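Local coordinates for protein sortase (Actinomyces oris, PDB 2XWG) that probably joins pilin subunits covalently into fimbriae on the bacterial surface, as a membrane-bound sortase of class C, at residues P52-I55 and A56-R59; P87-Q90 and A91-E95; N164-K167 and K168-F172; E195-S198 and L199-V202. One frame throughout, in Å; residues are numbered along the deposited sequence.

Interaction 1 (P52-I55 and A56-R59); sequences PETI and AKER. With CA (calcium ion), chain G.
T54 and K57 meet where the loop at the start of the model winds into helix 55-68, and this first helical turn carries one ligand of a calcium site. K57 leaves its backbone with CG beside the backbone N (chi1 -78°). A bend at chi3 folds the rest of the chain back toward the start of the helix, and the two side chains cross obliquely. The aliphatic part does most of the touching: K57 CE lies 3.6 Å from T54 CA, while K57 NZ comes to 3.8 Å from T54 CB and makes no polar bond to T54. Beneath this, T54 O is shared. E58 N points at it nearly straight (3.2 Å, 166°), and K57 N adds a weak second bond. One step on, R59 N bonds to I55 O at 3.2 Å, so the i to i+4 pattern is already running. The side chains of E58 and R59 then lead off in different directions. R59 stretches out from CG to NE, and its NH1 is hydrogen-bonded to S176 O, which ties the helix to the end of strand 171-176. E58 is buried beside I98, and a kink at chi2 (-88°) turns its carboxylate to the calcium ion, which D97 OD1 and H94 O also bind. E58 OE2 makes the metal bond at 2.8 Å, while E58 OE1 stays at 3.1 Å from the ion.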
ATOM      1  N   PRO A  52      22.513  -8.921   3.887  1.00 98.90           N
ATOM      2  CA  PRO A  52      22.058 -10.323   3.950  1.00 97.82           C
ATOM      3  C   PRO A  52      23.002 -11.245   4.770  1.00103.47           C
ATOM      4  O   PRO A  52      24.109 -11.565   4.337  1.00103.88           O
ATOM      5  CB  PRO A  52      22.019 -10.742   2.470  1.00100.71           C
ATOM      6  CG  PRO A  52      21.831  -9.439   1.704  1.00 97.34           C
ATOM      7  CD  PRO A  52      22.533  -8.381   2.511  1.00 93.23           C
ATOM      8  N   GLU A  53      22.568 -11.658   5.956  1.00100.13           N
ATOM      9  CA  GLU A  53      21.280 -11.252   6.480  1.00 92.32           C
ATOM     10  C   GLU A  53      21.405 -10.087   7.474  1.00 91.95           C
ATOM     11  O   GLU A  53      21.566 -10.283   8.687  1.00 86.91           O
ATOM     12  CB  GLU A  53      20.579 -12.439   7.122  1.00 91.12           C
ATOM     13  CG  GLU A  53      19.132 -12.181   7.453  1.00 90.43           C
ATOM     14  CD  GLU A  53      18.164 -12.558   6.333  1.00 91.97           C
ATOM     15  OE1 GLU A  53      18.611 -12.747   5.177  1.00 97.43           O
ATOM     16  OE2 GLU A  53      16.950 -12.672   6.621  1.00 86.54           O
ATOM     17  N   THR A  54      21.391  -8.881   6.909  1.00 74.41           N
ATOM     18  CA  THR A  54      21.129  -7.641   7.619  1.00 67.93           C
ATOM     19  C   THR A  54      19.708  -7.309   7.188  1.00 62.36           C
ATOM     20  O   THR A  54      19.035  -6.429   7.725  1.00 56.46           O
ATOM     21  CB  THR A  54      22.086  -6.525   7.166  1.00 65.69           C
ATOM     22  OG1 THR A  54      21.371  -5.289   7.061  1.00 63.18           O
ATOM     23  CG2 THR A  54      22.681  -6.851   5.809  1.00 66.63           C
ATOM     24  N   ILE A  55      19.255  -8.045   6.190  1.00 63.96           N
ATOM     25  CA  ILE A  55      17.874  -7.949   5.799  1.00 60.83           C
ATOM     26  C   ILE A  55      16.997  -8.592   6.880  1.00 60.09           C
ATOM     27  O   ILE A  55      15.799  -8.348   6.927  1.00 59.59           O
ATOM     28  CB  ILE A  55      17.624  -8.509   4.372  1.00 58.63           C
ATOM     29  CG1 ILE A  55      16.650  -9.673   4.397  1.00 59.77           C
ATOM     30  CG2 ILE A  55      18.924  -8.927   3.706  1.00 61.91           C
ATOM     31  CD1 ILE A  55      16.415 -10.243   3.025  1.00 60.17           C
ATOM     32  N   ALA A  56      17.590  -9.370   7.780  1.00 55.86           N
ATOM     33  CA  ALA A  56      16.815  -9.889   8.910  1.00 54.83           C
ATOM     34  C   ALA A  56      16.595  -8.826   9.972  1.00 52.44           C
ATOM     35  O   ALA A  56      15.555  -8.796  10.631  1.00 52.22           O
ATOM     36  CB  ALA A  56      17.471 -11.100   9.529  1.00 59.81           C
ATOM     37  N   LYS A  57      17.581  -7.965  10.162  1.00 59.99           N
ATOM     38  CA  LYS A  57      17.405  -6.876  11.105  1.00 63.05           C
ATOM     39  C   LYS A  57      16.316  -5.947  10.574  1.00 59.93           C
ATOM     40  O   LYS A  57      15.418  -5.552  11.316  1.00 59.64           O
ATOM     41  CB  LYS A  57      18.717  -6.119  11.335  1.00 64.01           C
ATOM     42  CG  LYS A  57      19.687  -6.824  12.282  1.00 78.50           C
ATOM     43  CD  LYS A  57      21.116  -6.226  12.230  1.00 83.59           C
ATOM     44  CE  LYS A  57      21.906  -6.700  10.998  1.00 81.47           C
ATOM     45  NZ  LYS A  57      23.200  -5.956  10.782  1.00 81.15           N
ATOM     46  N   GLU A  58      16.398  -5.623   9.283  1.00 57.43           N
ATOM     47  CA  GLU A  58      15.449  -4.726   8.631  1.00 55.45           C
ATOM     48  C   GLU A  58      14.029  -5.236   8.755  1.00 52.43           C
ATOM     49  O   GLU A  58      13.098  -4.466   8.922  1.00 49.15           O
ATOM     50  CB  GLU A  58      15.794  -4.570   7.156  1.00 53.48           C
ATOM     51  CG  GLU A  58      16.861  -3.556   6.893  1.00 55.51           C
ATOM     52  CD  GLU A  58      16.274  -2.193   6.733  1.00 54.25           C
ATOM     53  OE1 GLU A  58      15.084  -2.052   7.049  1.00 58.83           O
ATOM     54  OE2 GLU A  58      16.974  -1.261   6.292  1.00 57.86           O
ATOM     55  N   ARG A  59      13.860  -6.542   8.676  1.00 50.40           N
ATOM     56  CA  ARG A  59      12.531  -7.079   8.781  1.00 49.65           C
ATOM     57  C   ARG A  59      11.984  -7.006  10.212  1.00 58.14           C
ATOM     58  O   ARG A  59      10.811  -6.652  10.428  1.00 56.46           O
ATOM     59  CB  ARG A  59      12.484  -8.501   8.259  1.00 48.94           C
ATOM     60  CG  ARG A  59      11.079  -9.008   8.244  1.00 53.65           C
ATOM     61  CD  ARG A  59      10.933 -10.342   7.563  1.00 55.53           C
ATOM     62  NE  ARG A  59       9.550 -10.460   7.120  1.00 57.42           N
ATOM     63  CZ  ARG A  59       9.162 -10.226   5.872  1.00 55.23           C
ATOM     64  NH1 ARG A  59      10.075  -9.894   4.959  1.00 49.67           N
ATOM     65  NH2 ARG A  59       7.880 -10.342   5.535  1.00 50.52           N
TER
HETATM   66 CA    CA G1287      16.414   0.333   8.507  1.00 72.51          CA

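Interaction 2 (P87-Q90 and A91-E95); sequences PQYQ and AYLHE. With CA (calcium ion), chain G.
Y89 and Y92 both set CG opposite the backbone N (chi1 -171° and 156°), which sends their rings off the same flank of helix 87-93. The rings meet obliquely, planes at 41° and centroids 5.5 Å apart, with Y89 CE1 3.8 Å from Y92 CD2. The Y89 ring also meets L93, whose CD1 sits over one face, 4.0 Å from the ring centroid, in a CH-pi contact. L93 CD2 goes to the amide of Q90 instead, 3.5 Å from Q90 NE2. F133 meets both tyrosine rings, and Y92 OH is held by H131 ND1 and G119 N. With an alanine in place of Y89, L93 CD1 would probably lose the face it rests on and the Y92 ring one of its aromatic neighbours. Helical bonds run underneath: A91 N to P87 O, Y92 N to Q88 O, and L93 N to Y89 O at 3.0 Å. H94 comes next, its ND1 weakly bonded to Q90 O at 3.5 Å. Its backbone, not its imidazole, serves the metal: H94 O binds the calcium ion at 2.7 Å, completing with E58 and D97 the protein ligands seen at this site.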
ATOM      1  N   PRO A  87       9.192  14.672  12.398  1.00 64.97           N
ATOM      2  CA  PRO A  87      10.134  13.702  12.972  1.00 63.19           C
ATOM      3  C   PRO A  87       9.661  12.268  12.757  1.00 60.02           C
ATOM      4  O   PRO A  87      10.492  11.412  12.438  1.00 58.74           O
ATOM      5  CB  PRO A  87      10.125  14.042  14.467  1.00 66.21           C
ATOM      6  CG  PRO A  87       9.708  15.484  14.526  1.00 67.39           C
ATOM      7  CD  PRO A  87       8.709  15.637  13.402  1.00 67.80           C
ATOM      8  N   GLN A  88       8.358  12.018  12.921  1.00 54.12           N
ATOM      9  CA  GLN A  88       7.796  10.685  12.716  1.00 47.23           C
ATOM     10  C   GLN A  88       7.994  10.216  11.282  1.00 47.71           C
ATOM     11  O   GLN A  88       8.361   9.059  11.042  1.00 45.37           O
ATOM     12  CB  GLN A  88       6.314  10.644  13.079  1.00 52.27           C
ATOM     13  CG  GLN A  88       6.001  11.114  14.495  1.00 61.82           C
ATOM     14  CD  GLN A  88       6.074  12.636  14.643  1.00 67.96           C
ATOM     15  OE1 GLN A  88       6.262  13.159  15.748  1.00 70.14           O
ATOM     16  NE2 GLN A  88       5.916  13.350  13.527  1.00 62.50           N
ATOM     17  N   TYR A  89       7.759  11.119  10.332  1.00 48.17           N
ATOM     18  CA  TYR A  89       7.936  10.797   8.927  1.00 44.10           C
ATOM     19  C   TYR A  89       9.385  10.473   8.619  1.00 46.28           C
ATOM     20  O   TYR A  89       9.667   9.601   7.801  1.00 45.85           O
ATOM     21  CB  TYR A  89       7.479  11.941   8.022  1.00 46.70           C
ATOM     22  CG  TYR A  89       7.457  11.551   6.560  1.00 44.42           C
ATOM     23  CD1 TYR A  89       6.462  10.715   6.061  1.00 41.95           C
ATOM     24  CD2 TYR A  89       8.436  11.991   5.683  1.00 44.53           C
ATOM     25  CE1 TYR A  89       6.433  10.341   4.722  1.00 39.63           C
ATOM     26  CE2 TYR A  89       8.418  11.625   4.341  1.00 45.73           C
ATOM     27  CZ  TYR A  89       7.406  10.800   3.865  1.00 44.80           C
ATOM     28  OH  TYR A  89       7.372  10.436   2.529  1.00 43.58           O
ATOM     29  N   GLN A  90      10.309  11.182   9.256  1.00 47.40           N
ATOM     30  CA  GLN A  90      11.708  10.885   9.043  1.00 44.01           C
ATOM     31  C   GLN A  90      12.008   9.545   9.667  1.00 46.16           C
ATOM     32  O   GLN A  90      12.807   8.783   9.145  1.00 47.54           O
ATOM     33  CB  GLN A  90      12.604  11.960   9.645  1.00 50.64           C
ATOM     34  CG  GLN A  90      12.611  13.263   8.885  1.00 50.04           C
ATOM     35  CD  GLN A  90      12.929  13.084   7.409  1.00 54.42           C
ATOM     36  OE1 GLN A  90      12.239  13.632   6.543  1.00 54.43           O
ATOM     37  NE2 GLN A  90      13.984  12.329   7.115  1.00 52.25           N
ATOM     38  N   ALA A  91      11.376   9.239  10.789  1.00 48.24           N
ATOM     39  CA  ALA A  91      11.646   7.951  11.415  1.00 52.89           C
ATOM     40  C   ALA A  91      11.193   6.847  10.468  1.00 48.80           C
ATOM     41  O   ALA A  91      11.810   5.785  10.372  1.00 50.26           O
ATOM     42  CB  ALA A  91      10.938   7.834  12.758  1.00 52.09           C
ATOM     43  N   TYR A  92      10.118   7.131   9.752  1.00 49.46           N
ATOM     44  CA  TYR A  92       9.491   6.163   8.864  1.00 49.14           C
ATOM     45  C   TYR A  92      10.390   5.916   7.659  1.00 42.22           C
ATOM     46  O   TYR A  92      10.543   4.791   7.209  1.00 43.80           O
ATOM     47  CB  TYR A  92       8.099   6.678   8.482  1.00 39.23           C
ATOM     48  CG  TYR A  92       7.497   6.182   7.184  1.00 39.28           C
ATOM     49  CD1 TYR A  92       6.874   4.952   7.106  1.00 35.15           C
ATOM     50  CD2 TYR A  92       7.489   6.984   6.055  1.00 39.05           C
ATOM     51  CE1 TYR A  92       6.311   4.518   5.943  1.00 33.13           C
ATOM     52  CE2 TYR A  92       6.919   6.564   4.890  1.00 33.43           C
ATOM     53  CZ  TYR A  92       6.330   5.336   4.838  1.00 34.46           C
ATOM     54  OH  TYR A  92       5.753   4.930   3.662  1.00 35.46           O
ATOM     55  N   LEU A  93      11.016   6.969   7.169  1.00 37.11           N
ATOM     56  CA  LEU A  93      11.905   6.846   6.027  1.00 37.13           C
ATOM     57  C   LEU A  93      13.019   5.843   6.280  1.00 41.56           C
ATOM     58  O   LEU A  93      13.622   5.318   5.341  1.00 42.65           O
ATOM     59  CB  LEU A  93      12.506   8.204   5.698  1.00 40.25           C
ATOM     60  CG  LEU A  93      11.928   8.966   4.510  1.00 39.52           C
ATOM     61  CD1 LEU A  93      10.448   8.704   4.338  1.00 31.87           C
ATOM     62  CD2 LEU A  93      12.208  10.450   4.686  1.00 41.31           C
ATOM     63  N   HIS A  94      13.311   5.590   7.548  1.00 51.20           N
ATOM     64  CA  HIS A  94      14.405   4.697   7.889  1.00 54.99           C
ATOM     65  C   HIS A  94      13.953   3.244   7.843  1.00 52.71           C
ATOM     66  O   HIS A  94      14.774   2.344   7.777  1.00 53.35           O
ATOM     67  CB  HIS A  94      14.977   5.016   9.273  1.00 58.28           C
ATOM     68  CG  HIS A  94      16.074   6.031   9.259  1.00 61.28           C
ATOM     69  ND1 HIS A  94      15.908   7.315   9.735  1.00 64.85           N
ATOM     70  CD2 HIS A  94      17.356   5.950   8.834  1.00 62.75           C
ATOM     71  CE1 HIS A  94      17.040   7.983   9.602  1.00 69.82           C
ATOM     72  NE2 HIS A  94      17.936   7.178   9.057  1.00 73.49           N
ATOM     73  N   GLU A  95      12.650   3.002   7.877  1.00 38.54           N
ATOM     74  CA  GLU A  95      12.187   1.628   7.803  1.00 37.95           C
ATOM     75  C   GLU A  95      12.265   1.124   6.373  1.00 35.73           C
ATOM     76  O   GLU A  95      12.083   1.884   5.430  1.00 35.67           O
ATOM     77  CB  GLU A  95      10.780   1.499   8.361  1.00 35.15           C
ATOM     78  CG  GLU A  95      10.685   1.938   9.809  1.00 40.27           C
ATOM     79  CD  GLU A  95      11.411   0.988  10.749  1.00 45.60           C
ATOM     80  OE1 GLU A  95      11.797  -0.120  10.305  1.00 43.60           O
ATOM     81  OE2 GLU A  95      11.583   1.343  11.936  1.00 46.03           O
TER
HETATM   82 CA    CA G1287      16.414   0.333   8.507  1.00 72.51          CA

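Interaction 3 (N164-K167 and K168-F172); sequences NQLK and KGDVF
K168 follows K167 into a type II beta turn that runs from K167 to D170, its CB 3.7 Å from K167 C and its chain leading away from the turn. G169 comes next, with a positive phi of 83°; a beta carbon here would collide with K168 O, which suits the position to glycine. D170 closes the turn and carries the contact. Its backbone N bonds to K167 O at 3.0 Å, and its carboxylate reaches back along the same path: K167 N gives D170 OD2 an almost straight bond (3.0 Å, 172°). That N-H arrives on the anti side of the oxygen, 32° out of the carboxylate plane. K167 and D170 are thus clasped twice, once through backbone and once through side chain. Two aliphatic groups flank the same oxygen, K167 CD at 3.5 Å from D170 OD2 and L166 CD2 at 3.8 Å from it. The ammonium of K167 does not reach this carboxylate, its NZ 6.0 Å from D170 OD2. V171 and F172 then open strand 171-176, which runs antiparallel to strand 179-191: G169 and D170 share backbone bonds with V185, and F172 with Y183. The F172 ring packs on I105 and I107 of strand 103-107, while L166 rests on I107 and on V225 of strand 221-229.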
ATOM      1  N   ASN A 164      -9.928  -1.656 -11.425  1.00 29.92           N
ATOM      2  CA  ASN A 164     -11.352  -1.948 -11.617  1.00 35.99           C
ATOM      3  C   ASN A 164     -11.687  -3.228 -12.392  1.00 37.62           C
ATOM      4  O   ASN A 164     -12.841  -3.416 -12.755  1.00 36.44           O
ATOM      5  CB  ASN A 164     -12.056  -0.764 -12.289  1.00 31.96           C
ATOM      6  CG  ASN A 164     -11.420  -0.399 -13.619  1.00 35.38           C
ATOM      7  OD1 ASN A 164     -10.696  -1.197 -14.210  1.00 35.69           O
ATOM      8  ND2 ASN A 164     -11.677   0.812 -14.089  1.00 30.63           N
ATOM      9  N   GLN A 165     -10.704  -4.088 -12.671  1.00 30.29           N
ATOM     10  CA  GLN A 165     -10.995  -5.370 -13.315  1.00 34.23           C
ATOM     11  C   GLN A 165     -10.906  -6.510 -12.321  1.00 37.27           C
ATOM     12  O   GLN A 165     -11.358  -7.632 -12.584  1.00 40.48           O
ATOM     13  CB  GLN A 165     -10.073  -5.640 -14.494  1.00 32.97           C
ATOM     14  CG  GLN A 165     -10.225  -4.625 -15.600  1.00 35.74           C
ATOM     15  CD  GLN A 165      -9.248  -4.874 -16.707  1.00 41.00           C
ATOM     16  OE1 GLN A 165      -8.943  -3.981 -17.518  1.00 40.82           O
ATOM     17  NE2 GLN A 165      -8.714  -6.097 -16.740  1.00 37.16           N
ATOM     18  N   LEU A 166     -10.343  -6.207 -11.160  1.00 34.01           N
ATOM     19  CA  LEU A 166     -10.185  -7.210 -10.117  1.00 39.07           C
ATOM     20  C   LEU A 166     -11.546  -7.599  -9.548  1.00 41.28           C
ATOM     21  O   LEU A 166     -12.426  -6.748  -9.443  1.00 38.40           O
ATOM     22  CB  LEU A 166      -9.298  -6.659  -8.996  1.00 34.30           C
ATOM     23  CG  LEU A 166      -7.782  -6.543  -9.266  1.00 33.54           C
ATOM     24  CD1 LEU A 166      -7.072  -6.210  -7.978  1.00 28.35           C
ATOM     25  CD2 LEU A 166      -7.249  -7.819  -9.800  1.00 26.97           C
ATOM     26  N   LYS A 167     -11.708  -8.870  -9.179  1.00 46.25           N
ATOM     27  CA  LYS A 167     -12.843  -9.299  -8.359  1.00 50.51           C
ATOM     28  C   LYS A 167     -12.396 -10.215  -7.208  1.00 52.91           C
ATOM     29  O   LYS A 167     -11.214 -10.575  -7.107  1.00 51.86           O
ATOM     30  CB  LYS A 167     -13.953  -9.951  -9.210  1.00 55.17           C
ATOM     31  CG  LYS A 167     -13.589 -11.284  -9.860  1.00 56.32           C
ATOM     32  CD  LYS A 167     -13.005 -11.110 -11.258  1.00 59.32           C
ATOM     33  CE  LYS A 167     -13.992 -10.478 -12.236  1.00 60.17           C
ATOM     34  NZ  LYS A 167     -15.195 -11.330 -12.563  1.00 69.11           N
ATOM     35  N   LYS A 168     -13.327 -10.580  -6.330  1.00 47.35           N
ATOM     36  CA  LYS A 168     -12.983 -11.404  -5.165  1.00 50.75           C
ATOM     37  C   LYS A 168     -12.344 -12.735  -5.598  1.00 47.44           C
ATOM     38  O   LYS A 168     -12.668 -13.271  -6.650  1.00 48.55           O
ATOM     39  CB  LYS A 168     -14.207 -11.618  -4.250  1.00 56.22           C
ATOM     40  CG  LYS A 168     -14.754 -10.318  -3.618  1.00 57.00           C
ATOM     41  CD  LYS A 168     -16.038 -10.521  -2.785  1.00 60.36           C
ATOM     42  CE  LYS A 168     -16.852  -9.205  -2.720  1.00 68.03           C
ATOM     43  NZ  LYS A 168     -17.406  -8.880  -1.366  1.00 64.91           N
ATOM     44  N   GLY A 169     -11.408 -13.243  -4.804  1.00 50.28           N
ATOM     45  CA  GLY A 169     -10.680 -14.443  -5.182  1.00 53.44           C
ATOM     46  C   GLY A 169      -9.496 -14.201  -6.113  1.00 52.53           C
ATOM     47  O   GLY A 169      -8.667 -15.103  -6.345  1.00 49.57           O
ATOM     48  N   ASP A 170      -9.423 -13.000  -6.682  1.00 49.97           N
ATOM     49  CA  ASP A 170      -8.227 -12.613  -7.421  1.00 47.78           C
ATOM     50  C   ASP A 170      -7.049 -12.477  -6.449  1.00 44.41           C
ATOM     51  O   ASP A 170      -7.208 -12.183  -5.259  1.00 41.25           O
ATOM     52  CB  ASP A 170      -8.436 -11.334  -8.248  1.00 44.67           C
ATOM     53  CG  ASP A 170      -9.010 -11.619  -9.633  1.00 50.71           C
ATOM     54  OD1 ASP A 170      -8.814 -12.757 -10.126  1.00 53.39           O
ATOM     55  OD2 ASP A 170      -9.655 -10.717 -10.232  1.00 48.88           O
ATOM     56  N   VAL A 171      -5.861 -12.703  -6.978  1.00 39.94           N
ATOM     57  CA  VAL A 171      -4.692 -12.872  -6.151  1.00 36.69           C
ATOM     58  C   VAL A 171      -3.672 -11.798  -6.476  1.00 34.00           C
ATOM     59  O   VAL A 171      -3.567 -11.397  -7.630  1.00 31.51           O
ATOM     60  CB  VAL A 171      -4.128 -14.261  -6.421  1.00 35.20           C
ATOM     61  CG1 VAL A 171      -2.651 -14.214  -6.627  1.00 38.33           C
ATOM     62  CG2 VAL A 171      -4.522 -15.203  -5.299  1.00 39.77           C
ATOM     63  N   PHE A 172      -2.979 -11.290  -5.454  1.00 33.69           N
ATOM     64  CA  PHE A 172      -1.751 -10.507  -5.651  1.00 29.31           C
ATOM     65  C   PHE A 172      -0.660 -10.872  -4.662  1.00 31.55           C
ATOM     66  O   PHE A 172      -0.932 -11.487  -3.626  1.00 31.38           O
ATOM     67  CB  PHE A 172      -1.978  -8.988  -5.646  1.00 27.14           C
ATOM     68  CG  PHE A 172      -2.590  -8.444  -4.389  1.00 25.28           C
ATOM     69  CD1 PHE A 172      -3.978  -8.321  -4.267  1.00 29.25           C
ATOM     70  CD2 PHE A 172      -1.797  -7.984  -3.371  1.00 22.88           C
ATOM     71  CE1 PHE A 172      -4.552  -7.788  -3.137  1.00 24.52           C
ATOM     72  CE2 PHE A 172      -2.352  -7.451  -2.223  1.00 25.35           C
ATOM     73  CZ  PHE A 172      -3.740  -7.355  -2.103  1.00 31.62           C
TER

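Interaction 4 (E195-S198 and L199-V202); sequences ETDS and LRKV
L199 and T196 are joined first through the backbone: L199 N bonds to T196 O at 3.0 Å, fairly straight at 159°. The next bond of the same i to i+3 kind, R200 N to D197 O, is longer, 3.5 Å, and weak. Van der Waals contact centres on L199. Its CG, anti to the carbonyl carbon (chi1 -55°), lies 3.6 Å from T196 O, and its CD1 comes to 4.0 Å from T196 OG1. The two side chains cross at about a right angle, and the isobutyl group is buried against I74 and against L224 of strand 221-229. An alanine here would probably open a gap between this turn and L224 and leave T196 without the side chain that crosses it. All of this belongs to the link between strands 179-191 and 206-214, the beta6/beta7 loop of the sortase fold; the L199 side chain is about 11 Å from that of C213, the predicted acyl-thioester residue. The aliphatic part of R200 adds to the van der Waals contact by lying close along D197 O, with R200 CG 3.0 Å and R200 CD 3.1 Å from that oxygen, which sits at the edge of the guanidinium, near its plane. The opposite charges of R200 and D197 do not meet, NE of R200 being 5.2 Å from OD1 of D197. Polar bonds of the side chains run to partners beyond the turn: R200 NH1 is hydrogen-bonded to A72 O, and T196 OG1 to I74 O, both acceptors lying in the segment after helix 55-68.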
ATOM      1  N   GLU A 195     -14.049   9.306   3.292  1.00 50.07           N
ATOM      2  CA  GLU A 195     -14.482   8.055   3.908  1.00 53.02           C
ATOM      3  C   GLU A 195     -13.322   7.063   4.062  1.00 56.92           C
ATOM      4  O   GLU A 195     -13.097   6.192   3.212  1.00 53.22           O
ATOM      5  CB  GLU A 195     -15.622   7.432   3.103  1.00 52.81           C
ATOM      6  CG  GLU A 195     -16.927   8.245   3.144  1.00 59.97           C
ATOM      7  CD  GLU A 195     -18.009   7.696   2.210  1.00 65.26           C
ATOM      8  OE1 GLU A 195     -17.956   6.488   1.866  1.00 58.82           O
ATOM      9  OE2 GLU A 195     -18.914   8.476   1.817  1.00 72.93           O
ATOM     10  N   THR A 196     -12.627   7.178   5.186  1.00 55.26           N
ATOM     11  CA  THR A 196     -11.337   6.532   5.397  1.00 49.78           C
ATOM     12  C   THR A 196     -11.331   5.368   6.406  1.00 56.13           C
ATOM     13  O   THR A 196     -10.370   4.601   6.468  1.00 54.75           O
ATOM     14  CB  THR A 196     -10.349   7.595   5.852  1.00 48.53           C
ATOM     15  OG1 THR A 196      -9.432   7.851   4.788  1.00 49.60           O
ATOM     16  CG2 THR A 196      -9.622   7.177   7.124  1.00 54.54           C
ATOM     17  N   ASP A 197     -12.408   5.225   7.181  1.00 62.12           N
ATOM     18  CA  ASP A 197     -12.476   4.217   8.247  1.00 61.33           C
ATOM     19  C   ASP A 197     -11.978   2.822   7.873  1.00 59.19           C
ATOM     20  O   ASP A 197     -11.497   2.089   8.746  1.00 57.60           O
ATOM     21  CB  ASP A 197     -13.903   4.086   8.789  1.00 66.74           C
ATOM     22  CG  ASP A 197     -14.328   5.284   9.609  1.00 72.26           C
ATOM     23  OD1 ASP A 197     -13.435   6.078   9.994  1.00 68.08           O
ATOM     24  OD2 ASP A 197     -15.552   5.422   9.871  1.00 69.64           O
ATOM     25  N   SER A 198     -12.103   2.442   6.599  1.00 53.78           N
ATOM     26  CA  SER A 198     -11.827   1.055   6.210  1.00 53.43           C
ATOM     27  C   SER A 198     -10.363   0.779   5.863  1.00 52.51           C
ATOM     28  O   SER A 198     -10.027  -0.315   5.399  1.00 49.78           O
ATOM     29  CB  SER A 198     -12.750   0.587   5.082  1.00 51.01           C
ATOM     30  OG  SER A 198     -12.481   1.279   3.883  1.00 53.98           O
ATOM     31  N   LEU A 199      -9.509   1.771   6.114  1.00 44.84           N
ATOM     32  CA  LEU A 199      -8.068   1.648   5.913  1.00 45.09           C
ATOM     33  C   LEU A 199      -7.340   1.409   7.251  1.00 48.88           C
ATOM     34  O   LEU A 199      -6.115   1.285   7.299  1.00 46.32           O
ATOM     35  CB  LEU A 199      -7.521   2.918   5.241  1.00 41.11           C
ATOM     36  CG  LEU A 199      -8.140   3.367   3.914  1.00 36.85           C
ATOM     37  CD1 LEU A 199      -7.498   4.656   3.441  1.00 29.91           C
ATOM     38  CD2 LEU A 199      -8.052   2.276   2.836  1.00 31.30           C
ATOM     39  N   ARG A 200      -8.109   1.350   8.333  1.00 57.89           N
ATOM     40  CA  ARG A 200      -7.572   1.212   9.684  1.00 58.36           C
ATOM     41  C   ARG A 200      -7.169  -0.232   9.964  1.00 59.45           C
ATOM     42  O   ARG A 200      -7.690  -1.155   9.330  1.00 59.74           O
ATOM     43  CB  ARG A 200      -8.636   1.670  10.688  1.00 60.42           C
ATOM     44  CG  ARG A 200      -9.157   3.077  10.408  1.00 65.36           C
ATOM     45  CD  ARG A 200     -10.326   3.465  11.309  1.00 74.32           C
ATOM     46  NE  ARG A 200      -9.948   3.372  12.711  1.00 80.62           N
ATOM     47  CZ  ARG A 200      -9.086   4.190  13.307  1.00 85.59           C
ATOM     48  NH1 ARG A 200      -8.510   5.176  12.616  1.00 79.87           N
ATOM     49  NH2 ARG A 200      -8.796   4.018  14.594  1.00 85.50           N
ATOM     50  N   LYS A 201      -6.256  -0.442  10.912  1.00 51.30           N
ATOM     51  CA  LYS A 201      -5.911  -1.804  11.319  1.00 50.99           C
ATOM     52  C   LYS A 201      -7.157  -2.605  11.673  1.00 57.05           C
ATOM     53  O   LYS A 201      -8.055  -2.107  12.354  1.00 59.54           O
ATOM     54  CB  LYS A 201      -4.968  -1.804  12.525  1.00 53.98           C
ATOM     55  CG  LYS A 201      -3.517  -1.492  12.205  1.00 61.47           C
ATOM     56  CD  LYS A 201      -2.812  -0.921  13.427  1.00 67.51           C
ATOM     57  CE  LYS A 201      -3.014  -1.833  14.629  1.00 69.05           C
ATOM     58  NZ  LYS A 201      -2.728  -1.120  15.908  1.00 76.15           N
ATOM     59  N   VAL A 202      -7.209  -3.847  11.208  1.00 52.54           N
ATOM     60  CA  VAL A 202      -8.193  -4.806  11.692  1.00 51.98           C
ATOM     61  C   VAL A 202      -7.448  -5.872  12.505  1.00 62.04           C
ATOM     62  O   VAL A 202      -6.649  -6.639  11.945  1.00 62.53           O
ATOM     63  CB  VAL A 202      -8.964  -5.448  10.533  1.00 54.45           C
ATOM     64  CG1 VAL A 202      -9.933  -6.506  11.055  1.00 54.40           C
ATOM     65  CG2 VAL A 202      -9.713  -4.373   9.731  1.00 54.40           C
TER

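In the fold
The four contacts come in series along the chain. Interactions 1 and 2 lie on consecutive helices, 55-68 and 87-93, centres 18 Å and nearest atoms about 4 Å apart; they do not touch, but one calcium ion joins them, linking the first turn of helix 55-68 to H94, next to helix 87-93. Interactions 3 and 4 fall within the sortase domain, in connections leading to strands 171-176 and 206-214, their centres 20 Å apart. Interactions 2 and 3 lie on opposite sides of the chain's centre, 32 Å between centres. The metal draws together two helices outside the sheet, while the L199 side chain of interaction 4 is about 11 Å from that of the predicted active-site C213.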